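Glycoside hydrolase family 16 protein (Akkermansia muciniphila, PDB 6T2N) probably acts as an endo-beta-galactosidase that cuts within the O-glycan chains of mucin and so helps to begin its breakdown in the gut. Local coordinates at residues K108-N113 and T125-Y130; G81-Y86 and E281-D286; V101-F106 and P291-I296; S132-T137 and I270-V275. One frame throughout, in Å; residues are numbered along the deposited sequence.

Interaction 1 of 4, residues K108-N113 and T125-Y130; sequences KFANVN and TKFMPY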
# COMPACT_ATOMS: atom_id res chain seq x y z
N LYS A 108 -20.55 13.60 -3.28
CA LYS A 108 -20.33 14.37 -2.04
C LYS A 108 -20.81 13.52 -0.88
O LYS A 108 -21.94 13.03 -0.94
CB LYS A 108 -21.08 15.70 -2.11
CG LYS A 108 -20.97 16.58 -0.88
CD LYS A 108 -21.63 17.90 -1.13
CE LYS A 108 -21.74 18.75 0.11
NZ LYS A 108 -22.65 19.90 -0.14
N PHE A 109 -19.99 13.39 0.15
CA PHE A 109 -20.22 12.39 1.22
C PHE A 109 -19.51 12.85 2.49
O PHE A 109 -18.38 13.36 2.39
CB PHE A 109 -19.74 11.01 0.75
CG PHE A 109 -20.16 9.85 1.60
CD1 PHE A 109 -19.37 9.42 2.65
CD2 PHE A 109 -21.32 9.14 1.33
CE1 PHE A 109 -19.73 8.31 3.41
CE2 PHE A 109 -21.68 8.04 2.09
CZ PHE A 109 -20.87 7.60 3.12
N ALA A 110 -20.18 12.72 3.63
CA ALA A 110 -19.70 13.28 4.92
C ALA A 110 -18.47 12.50 5.38
O ALA A 110 -18.42 11.28 5.16
CB ALA A 110 -20.81 13.27 5.93
N ASN A 111 -17.47 13.22 5.91
CA ASN A 111 -16.20 12.68 6.45
C ASN A 111 -16.45 12.16 7.88
O ASN A 111 -16.53 12.96 8.81
CB ASN A 111 -15.17 13.81 6.30
CG ASN A 111 -13.90 13.70 7.12
OD1 ASN A 111 -13.44 12.59 7.46
ND2 ASN A 111 -13.30 14.85 7.42
N VAL A 112 -16.57 10.84 8.08
CA VAL A 112 -16.84 10.23 9.43
C VAL A 112 -15.87 10.80 10.47
O VAL A 112 -16.16 10.60 11.64
CB VAL A 112 -16.75 8.69 9.45
CG1 VAL A 112 -17.95 8.04 8.80
CG2 VAL A 112 -15.48 8.13 8.80
N ASN A 113 -14.74 11.39 10.08
CA ASN A 113 -13.75 12.01 11.01
C ASN A 113 -14.00 13.53 11.09
O ASN A 113 -13.19 14.22 11.66
CB ASN A 113 -12.33 11.61 10.61
CG ASN A 113 -12.23 10.12 10.42
OD1 ASN A 113 -12.72 9.35 11.25
ND2 ASN A 113 -11.64 9.67 9.32
N THR A 125 -13.05 19.45 7.79
CA THR A 125 -13.55 19.18 6.41
C THR A 125 -14.85 18.39 6.54
O THR A 125 -14.75 17.19 6.80
CB THR A 125 -12.48 18.47 5.55
OG1 THR A 125 -11.34 19.32 5.53
CG2 THR A 125 -12.91 18.19 4.11
N LYS A 126 -16.01 19.03 6.44
CA LYS A 126 -17.28 18.31 6.74
C LYS A 126 -17.43 17.20 5.70
O LYS A 126 -17.52 16.02 6.08
CB LYS A 126 -18.48 19.26 6.79
CG LYS A 126 -19.66 18.72 7.59
CD LYS A 126 -20.76 19.75 7.94
CE LYS A 126 -21.85 19.19 8.84
NZ LYS A 126 -23.20 19.45 8.29
N PHE A 127 -17.45 17.59 4.44
CA PHE A 127 -17.76 16.73 3.27
C PHE A 127 -16.54 16.64 2.36
O PHE A 127 -15.73 17.57 2.33
CB PHE A 127 -18.92 17.32 2.47
CG PHE A 127 -20.25 17.31 3.17
CD1 PHE A 127 -21.05 16.18 3.15
CD2 PHE A 127 -20.71 18.44 3.83
CE1 PHE A 127 -22.30 16.18 3.77
CE2 PHE A 127 -21.95 18.44 4.45
CZ PHE A 127 -22.75 17.31 4.41
N MET A 128 -16.43 15.55 1.61
CA MET A 128 -15.48 15.42 0.48
C MET A 128 -16.32 15.23 -0.77
O MET A 128 -17.38 14.63 -0.66
CB MET A 128 -14.57 14.21 0.70
CG MET A 128 -13.41 14.49 1.66
SD MET A 128 -12.29 15.72 0.97
CE MET A 128 -10.73 15.07 1.55
N PRO A 129 -15.95 15.74 -1.98
CA PRO A 129 -16.55 15.24 -3.22
C PRO A 129 -15.92 13.84 -3.25
O PRO A 129 -15.03 13.63 -2.42
CB PRO A 129 -16.04 16.22 -4.29
CG PRO A 129 -14.72 16.73 -3.75
CD PRO A 129 -14.85 16.69 -2.24
N TYR A 130 -16.22 12.93 -4.15
CA TYR A 130 -15.33 11.67 -4.25
C TYR A 130 -15.18 10.76 -2.98
O TYR A 130 -14.65 11.09 -1.95
CB TYR A 130 -13.84 11.87 -4.59
CG TYR A 130 -13.62 12.40 -5.99
CD1 TYR A 130 -13.85 11.61 -7.15
CD2 TYR A 130 -13.46 13.75 -6.16
CE1 TYR A 130 -13.85 12.14 -8.45
CE2 TYR A 130 -13.47 14.31 -7.45
CZ TYR A 130 -13.66 13.51 -8.60
OH TYR A 130 -13.63 14.15 -9.80

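Interaction 2 of 4, residues G81-Y86 and E281-D286; sequences GSQQTY and EKAPKD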
# COMPACT_ATOMS: atom_id res chain seq x y z
N GLY A 81 -4.20 17.40 0.28
CA GLY A 81 -4.54 17.72 -1.12
C GLY A 81 -5.53 16.74 -1.73
O GLY A 81 -6.08 17.05 -2.79
N SER A 82 -5.79 15.61 -1.07
CA SER A 82 -6.73 14.56 -1.51
C SER A 82 -8.15 15.11 -1.60
O SER A 82 -8.44 16.13 -0.95
CB SER A 82 -6.68 13.43 -0.54
OG SER A 82 -7.44 13.73 0.63
N GLN A 83 -8.99 14.46 -2.40
CA GLN A 83 -10.36 14.93 -2.72
C GLN A 83 -11.39 13.88 -2.30
O GLN A 83 -12.58 14.14 -2.57
CB GLN A 83 -10.55 15.14 -4.21
CG GLN A 83 -9.88 16.37 -4.79
CD GLN A 83 -9.68 16.22 -6.28
OE1 GLN A 83 -9.12 15.26 -6.76
NE2 GLN A 83 -10.14 17.15 -7.07
N GLN A 84 -10.96 12.73 -1.77
CA GLN A 84 -11.88 11.61 -1.46
C GLN A 84 -12.00 11.37 0.05
O GLN A 84 -11.05 11.70 0.77
CB GLN A 84 -11.43 10.32 -2.15
CG GLN A 84 -10.52 9.47 -1.28
CD GLN A 84 -9.10 10.00 -1.19
OE1 GLN A 84 -8.70 10.96 -1.88
NE2 GLN A 84 -8.31 9.33 -0.36
N THR A 85 -13.15 10.78 0.45
CA THR A 85 -13.42 10.12 1.77
C THR A 85 -13.64 8.63 1.53
O THR A 85 -14.08 8.26 0.44
CB THR A 85 -14.58 10.79 2.52
OG1 THR A 85 -14.57 10.29 3.84
CG2 THR A 85 -15.92 10.48 1.91
N TYR A 86 -13.29 7.79 2.50
CA TYR A 86 -13.13 6.32 2.34
C TYR A 86 -14.31 5.59 2.99
O TYR A 86 -14.62 5.90 4.16
CB TYR A 86 -11.80 5.88 2.99
CG TYR A 86 -10.55 6.04 2.16
CD1 TYR A 86 -10.54 5.77 0.81
CD2 TYR A 86 -9.35 6.33 2.76
CE1 TYR A 86 -9.39 5.89 0.06
CE2 TYR A 86 -8.19 6.46 2.04
CZ TYR A 86 -8.21 6.25 0.68
OH TYR A 86 -7.05 6.39 -0.05
N GLU A 281 -2.43 15.80 -10.38
CA GLU A 281 -3.69 16.27 -11.01
C GLU A 281 -4.86 16.08 -10.03
O GLU A 281 -5.09 14.98 -9.48
CB GLU A 281 -3.95 15.48 -12.30
CG GLU A 281 -3.41 16.15 -13.55
CD GLU A 281 -3.64 15.31 -14.78
OE1 GLU A 281 -4.17 14.20 -14.64
OE2 GLU A 281 -3.26 15.76 -15.87
N LYS A 282 -5.67 17.10 -9.86
CA LYS A 282 -6.90 16.91 -9.07
C LYS A 282 -7.98 16.39 -10.05
O LYS A 282 -7.91 16.66 -11.24
CB LYS A 282 -7.11 18.19 -8.25
CG LYS A 282 -5.86 18.58 -7.44
CD LYS A 282 -5.95 18.43 -5.93
CE LYS A 282 -7.06 19.33 -5.36
NZ LYS A 282 -7.24 19.26 -3.89
N ALA A 283 -8.85 15.52 -9.58
CA ALA A 283 -9.99 15.00 -10.36
C ALA A 283 -10.96 16.14 -10.71
O ALA A 283 -11.03 17.14 -10.03
CB ALA A 283 -10.63 13.94 -9.52
N PRO A 284 -11.75 16.09 -11.81
CA PRO A 284 -12.51 17.27 -12.23
C PRO A 284 -13.57 17.72 -11.22
O PRO A 284 -14.08 16.90 -10.56
CB PRO A 284 -13.19 16.81 -13.52
CG PRO A 284 -12.32 15.66 -14.01
CD PRO A 284 -11.90 14.95 -12.74
N LYS A 285 -13.86 19.02 -11.14
CA LYS A 285 -14.85 19.60 -10.19
C LYS A 285 -16.20 18.89 -10.36
O LYS A 285 -16.92 18.76 -9.37
CB LYS A 285 -15.00 21.12 -10.41
CG LYS A 285 -15.24 21.90 -9.11
CD LYS A 285 -16.01 23.23 -9.20
CE LYS A 285 -16.39 23.73 -7.81
NZ LYS A 285 -16.66 25.18 -7.80
N ASP A 286 -16.49 18.41 -11.58
CA ASP A 286 -17.79 17.84 -12.03
C ASP A 286 -17.76 16.29 -12.09
O ASP A 286 -18.80 15.73 -12.46
CB ASP A 286 -18.12 18.43 -13.40
CG ASP A 286 -17.26 17.96 -14.56
OD1 ASP A 286 -16.16 17.44 -14.35
OD2 ASP A 286 -17.71 18.12 -15.68

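Interaction 3 of 4, residues V101-F106 and P291-I296; sequences VLETHF and PVKFLI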
# COMPACT_ATOMS: atom_id res chain seq x y z
N VAL A 101 -12.62 -5.18 -5.69
CA VAL A 101 -12.96 -3.98 -6.48
C VAL A 101 -12.94 -2.80 -5.50
O VAL A 101 -13.77 -2.81 -4.53
CB VAL A 101 -14.32 -4.16 -7.18
CG1 VAL A 101 -14.67 -3.01 -8.10
CG2 VAL A 101 -14.34 -5.46 -7.95
N LEU A 102 -12.03 -1.83 -5.70
CA LEU A 102 -12.07 -0.54 -5.00
C LEU A 102 -12.48 0.51 -6.01
O LEU A 102 -11.71 0.75 -6.97
CB LEU A 102 -10.68 -0.24 -4.47
CG LEU A 102 -10.04 -1.32 -3.60
CD1 LEU A 102 -8.59 -0.96 -3.27
CD2 LEU A 102 -10.87 -1.50 -2.34
N GLU A 103 -13.68 1.07 -5.81
CA GLU A 103 -14.42 1.82 -6.85
C GLU A 103 -14.84 3.26 -6.39
O GLU A 103 -15.31 3.46 -5.31
CB GLU A 103 -15.72 1.15 -7.22
CG GLU A 103 -16.40 1.99 -8.27
CD GLU A 103 -17.53 1.30 -8.96
OE1 GLU A 103 -18.31 0.81 -8.19
OE2 GLU A 103 -17.56 1.26 -10.23
N THR A 104 -14.31 4.20 -7.21
CA THR A 104 -14.10 5.63 -6.85
C THR A 104 -15.19 6.36 -7.60
O THR A 104 -15.33 6.13 -8.82
CB THR A 104 -12.68 6.14 -7.14
OG1 THR A 104 -11.70 5.34 -6.43
CG2 THR A 104 -12.54 7.59 -6.77
N HIS A 105 -16.01 7.07 -6.84
CA HIS A 105 -17.25 7.71 -7.32
C HIS A 105 -17.17 9.18 -6.97
O HIS A 105 -17.01 9.47 -5.77
CB HIS A 105 -18.51 7.17 -6.61
CG HIS A 105 -18.80 5.74 -6.86
ND1 HIS A 105 -19.49 5.34 -7.95
CD2 HIS A 105 -18.49 4.63 -6.16
CE1 HIS A 105 -19.60 4.03 -7.92
NE2 HIS A 105 -19.01 3.56 -6.83
N PHE A 106 -17.32 10.05 -7.97
CA PHE A 106 -17.63 11.48 -7.76
C PHE A 106 -18.98 11.54 -7.01
O PHE A 106 -19.97 11.25 -7.62
CB PHE A 106 -17.66 12.21 -9.09
CG PHE A 106 -18.14 13.62 -8.95
CD1 PHE A 106 -17.26 14.60 -8.52
CD2 PHE A 106 -19.47 13.95 -9.19
CE1 PHE A 106 -17.71 15.90 -8.37
CE2 PHE A 106 -19.90 15.25 -9.03
CZ PHE A 106 -19.03 16.22 -8.61
N PRO A 291 -17.57 6.85 -12.59
CA PRO A 291 -16.76 6.05 -11.69
C PRO A 291 -15.57 5.34 -12.35
O PRO A 291 -15.45 5.26 -13.54
CB PRO A 291 -17.74 4.97 -11.18
CG PRO A 291 -19.08 5.50 -11.53
CD PRO A 291 -18.82 6.16 -12.87
N VAL A 292 -14.72 4.79 -11.51
CA VAL A 292 -13.49 4.13 -11.97
C VAL A 292 -13.26 3.03 -10.94
O VAL A 292 -13.78 3.22 -9.78
CB VAL A 292 -12.47 5.26 -12.13
CG1 VAL A 292 -11.15 5.01 -11.45
CG2 VAL A 292 -12.30 5.59 -13.59
N LYS A 293 -12.63 1.92 -11.38
CA LYS A 293 -12.33 0.72 -10.54
C LYS A 293 -10.82 0.37 -10.44
O LYS A 293 -10.09 0.46 -11.41
CB LYS A 293 -13.10 -0.46 -11.13
CG LYS A 293 -14.60 -0.37 -11.08
CD LYS A 293 -15.30 -1.62 -11.62
CE LYS A 293 -16.76 -1.36 -11.97
NZ LYS A 293 -17.47 -2.59 -12.39
N PHE A 294 -10.40 -0.13 -9.29
CA PHE A 294 -9.05 -0.71 -9.08
C PHE A 294 -9.33 -2.17 -8.73
O PHE A 294 -10.12 -2.38 -7.74
CB PHE A 294 -8.29 0.05 -7.97
CG PHE A 294 -6.87 -0.35 -7.63
CD1 PHE A 294 -6.02 -0.92 -8.56
CD2 PHE A 294 -6.34 -0.01 -6.40
CE1 PHE A 294 -4.69 -1.19 -8.25
CE2 PHE A 294 -5.01 -0.28 -6.10
CZ PHE A 294 -4.20 -0.91 -7.01
N LEU A 295 -8.81 -3.09 -9.56
CA LEU A 295 -9.07 -4.53 -9.41
C LEU A 295 -7.82 -5.21 -8.88
O LEU A 295 -6.75 -5.07 -9.53
CB LEU A 295 -9.45 -5.08 -10.79
CG LEU A 295 -10.64 -4.38 -11.43
CD1 LEU A 295 -10.99 -4.99 -12.75
CD2 LEU A 295 -11.84 -4.40 -10.49
N ILE A 296 -7.93 -5.91 -7.75
CA ILE A 296 -6.82 -6.77 -7.26
C ILE A 296 -7.22 -8.22 -7.52
O ILE A 296 -8.17 -8.71 -6.84
CB ILE A 296 -6.52 -6.54 -5.77
CG1 ILE A 296 -5.97 -5.14 -5.51
CG2 ILE A 296 -5.58 -7.59 -5.25
CD1 ILE A 296 -7.03 -4.17 -5.11

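Interaction 4 of 4, residues S132-T137 and I270-V275; sequences SGSVTT and ILNSAV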
# COMPACT_ATOMS: atom_id res chain seq x y z
N SER A 132 -14.15 6.59 -2.17
CA SER A 132 -13.39 5.47 -2.77
C SER A 132 -13.26 4.42 -1.68
O SER A 132 -13.85 4.65 -0.57
CB SER A 132 -12.06 5.96 -3.33
OG SER A 132 -11.40 4.94 -4.09
N GLY A 133 -12.46 3.38 -1.95
CA GLY A 133 -12.16 2.30 -0.97
C GLY A 133 -10.67 2.15 -0.62
O GLY A 133 -9.81 2.36 -1.47
N SER A 134 -10.43 1.70 0.60
CA SER A 134 -9.10 1.40 1.16
C SER A 134 -9.31 0.25 2.14
O SER A 134 -10.25 0.36 3.01
CB SER A 134 -8.46 2.61 1.84
OG SER A 134 -7.15 2.31 2.31
N VAL A 135 -8.52 -0.82 1.98
CA VAL A 135 -8.45 -1.95 2.94
C VAL A 135 -7.07 -1.97 3.58
O VAL A 135 -6.08 -1.66 2.88
CB VAL A 135 -8.77 -3.31 2.27
CG1 VAL A 135 -10.24 -3.44 1.98
CG2 VAL A 135 -7.94 -3.55 1.02
N THR A 136 -7.00 -2.40 4.82
CA THR A 136 -5.75 -2.41 5.61
C THR A 136 -5.69 -3.72 6.36
O THR A 136 -6.77 -4.19 6.85
CB THR A 136 -5.73 -1.19 6.53
OG1 THR A 136 -4.60 -1.27 7.40
CG2 THR A 136 -7.02 -1.07 7.33
N THR A 137 -4.50 -4.29 6.47
CA THR A 137 -4.30 -5.51 7.29
C THR A 137 -3.90 -5.09 8.70
O THR A 137 -3.63 -5.98 9.50
CB THR A 137 -3.35 -6.47 6.58
OG1 THR A 137 -1.99 -6.04 6.71
CG2 THR A 137 -3.72 -6.64 5.11
N ILE A 270 -1.75 -2.14 2.77
CA ILE A 270 -2.86 -1.26 2.33
C ILE A 270 -3.03 -1.36 0.83
O ILE A 270 -2.00 -1.19 0.12
CB ILE A 270 -2.58 0.19 2.67
CG1 ILE A 270 -2.43 0.38 4.17
CG2 ILE A 270 -3.69 1.02 2.11
CD1 ILE A 270 -2.36 1.84 4.55
N LEU A 271 -4.30 -1.55 0.42
CA LEU A 271 -4.77 -1.47 -0.99
C LEU A 271 -5.80 -0.34 -1.06
O LEU A 271 -6.76 -0.38 -0.30
CB LEU A 271 -5.37 -2.83 -1.35
CG LEU A 271 -4.49 -4.04 -1.01
CD1 LEU A 271 -5.20 -5.32 -1.39
CD2 LEU A 271 -3.19 -3.99 -1.76
N ASN A 272 -5.58 0.67 -1.88
CA ASN A 272 -6.45 1.87 -1.86
C ASN A 272 -6.37 2.60 -3.22
O ASN A 272 -5.37 2.40 -3.97
CB ASN A 272 -6.11 2.76 -0.67
CG ASN A 272 -4.86 3.56 -0.95
OD1 ASN A 272 -3.77 3.04 -0.84
ND2 ASN A 272 -5.00 4.76 -1.47
N SER A 273 -7.44 3.34 -3.56
CA SER A 273 -7.43 4.41 -4.58
C SER A 273 -7.73 5.72 -3.86
O SER A 273 -8.85 5.90 -3.34
CB SER A 273 -8.41 4.16 -5.66
OG SER A 273 -8.03 3.04 -6.43
N ALA A 274 -6.75 6.61 -3.83
CA ALA A 274 -6.98 8.01 -3.45
C ALA A 274 -7.36 8.80 -4.70
O ALA A 274 -7.37 8.22 -5.78
CB ALA A 274 -5.76 8.59 -2.80
N VAL A 275 -7.73 10.07 -4.49
CA VAL A 275 -8.10 11.04 -5.54
C VAL A 275 -7.32 12.30 -5.18
O VAL A 275 -7.21 12.61 -3.97
CB VAL A 275 -9.63 11.25 -5.60
CG1 VAL A 275 -10.04 12.16 -6.73
CG2 VAL A 275 -10.37 9.95 -5.75

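Interaction 1 of 4, residues K108-N113 and T125-Y130
Asn111 holds on to 125-130 through both its backbone and its side chain, at the end of a short antiparallel beta ladder that joins strand 109-110 to the start of strand 127-136 in this family 16 beta-sandwich. Its backbone N donates to Lys126 O at 2.8 Å. Its ND2 donates to Thr125 O, also at 2.8 Å, almost within its own amide plane and in the carbonyl plane of the acceptor. With CG anti to the backbone N (chi1 163°), the amide is brought alongside the chain it binds. Replacing Asn111 by an alanine would probably leave Thr125 O without its side-chain donor and Val76 N without its acceptor, setting the chain at 125 freer to shift.

Further along, Phe109 and Met128 form a hydrogen-bonded pair: Phe109 N to Met128 O and Met128 N to Phe109 O are both 3.0 Å. Ala110 and Phe127 share the opposite face, with Ala110 CB 3.9 Å from Phe127 CE1. The extended chain of Lys108 crosses one face of the Phe127 ring, placing CE 4.0 Å and NZ 4.8 Å from the ring centroid, a CH-pi and a cation-pi contact together.

In the second shell, Phe109 and Met128 both lean on Thr85 of strand 85-86, and Arg89 makes a cation-pi contact with Phe109. The Asn111 amide is steadied at its other end, where OD1 accepts a hydrogen bond from Val76 N.

Interaction 2 of 4, residues G81-Y86 and E281-D286
Lys282 NZ donates to Gly81 O at 2.7 Å, the shortest polar bond in a loop-to-loop contact that fastens the connection between strands 267-275 and 292-302 of the beta-sandwich to the loop leading into strand 85-86. The lysine chain bends at chi2 (-110°) and again at chi3 (-61°), curling back so that the ammonium meets the carbonyl from 27° outside its plane. On the way its CD and CE pass close to the same oxygen, and NZ comes 4.0 Å from Gln83 CG.

Beside this bond a glutamine illustrates how one side-chain amide can engage both polar groups of a single residue. Gln83 OE1 accepts from Ala283 N at 2.8 Å, the donor lying in the amide's carbonyl plane on a lone pair. Gln83 NE2 donates to Ala283 O at 3.1 Å, tilted somewhat from the amide plane. Two bonds to one residue fix the rotation of the amide, while Lys282 CB packs against NE2 and Ala283 CB against OE1. A leucine in place of Gln83 would probably leave both Ala283 N and Ala283 O without these mates, and that side of the loop less firmly tied to 81-86.

The glutamine is itself positioned from behind: its backbone pairs with Val275 at the end of strand 267-275, and its side chain touches Tyr130. Ala283 rests on Val275 and Tyr130 as well, and one residue on, Pro284 O accepts a hydrogen bond from Tyr130 OH.

Interaction 3 of 4, residues V101-F106 and P291-I296
Strands 101-104 and 292-296 run antiparallel, their axes 4.6 Å apart at closest approach and 164° between their directions. Leu102 and Phe294 exchange two backbone bonds, with both N-to-O distances 2.8 Å. Thr104 and Val292 form the other hydrogen-bonded pair, Thr104 N reaching Val292 O at 2.8 Å.

The alternation of side chains sorts them onto two faces. On one, Val101 CG2 lies 3.7 Å from Leu295 CD2, the two side chains side by side. Glu103 and Lys293 also run alongside each other, yet Glu103 OE2 stands 4.4 Å from Lys293 NZ, beyond a salt bridge. Each charge has its mate on strand 93-96: Glu103 OE1 pairs with Arg94 and Lys293 NZ with Glu96. At the end of the ladder, Pro291, which follows a cis peptide bond, sets its CG 3.6 Å from His105 ND1, while His105 NE2 bonds to Lys91 O.

On the other face Leu102 CD1 packs both on Phe294 CD2 and on Ile296 CD1, each at 4.0 Å. With CG anti to the backbone N (chi1 -178°), the Phe294 ring keeps CD2 by Leu102 and extends on to Pro162 and Ile164 of strand 160-168, in the opposing sheet. There too Thr104 OG1 hydrogen-bonds Ser132 OG. With its charged pair on the face of Val101 and Leu295, this is a section of one layer of the beta-sandwich, meeting the second layer through the face of Leu102, Thr104 and Phe294.

Interaction 4 of 4, residues S132-T137 and I270-V275
Strands 134-136 and 270-275 lie antiparallel, 4.7 Å apart at the closest point of their axes and 164° between their directions. Val135 and Leu271 bond twice through their backbones, Val135 N to Leu271 O at 2.9 Å and Leu271 N to Val135 O at 3.0 Å; the link from Ser273 N to Gly133 O, at 3.3 Å, is weak.

The side chains divide between two faces. On one, Val135 CG2 touches Leu271 CB at 3.6 Å, and both residues look into the interior, where Val135 meets Leu100 and Leu271 meets Val299 of the facing sheet. The other face is mixed. Ser134 lies beside Asn272, its OG against the asparagine's CB and 3.7 Å from Ile270 CG2, and bonds to Glu73 OE1. Asn272 turns its CG into the position between backbone N and carbonyl carbon (chi1 78°), carrying the amide away from Ser134 toward Trp165, whose NE1 donates to Asn272 OD1. Where the ladder ends, Ser132 OG sits 2.8 Å from Ser273 O and near Thr104 OG1 of the other layer.

A buried central pair, with Val135 and Leu271 turned to the facing sheet and Ser134 and Asn272 on the other side, fits the concave sheet that lines the substrate cleft in family 16 glycoside hydrolases.

The four contacts show how a two-layered sandwich is joined within and between its sheets. Interactions 1 and 4 use successive parts of strand 127-136, and interaction 3 lies in the opposing layer; its centre is about 10 Å from that of interaction 4, where Phe294 packs on Ser273. Interaction 2, at the edge, is tied to interaction 4 by Gln84 OE1 and Val275 N (2.9 Å) and to interaction 1 by Thr85 N and Tyr130 O (2.8 Å). Strand 160-168 separates 267-275 from strands 179-181 and 183-184, which probably carry the catalytic acids of the family. The calcium ion, bound by Glu59, Gly98 and Asp297, lies by the layer of interaction 3, about 7 Å from the Ile296 side chain.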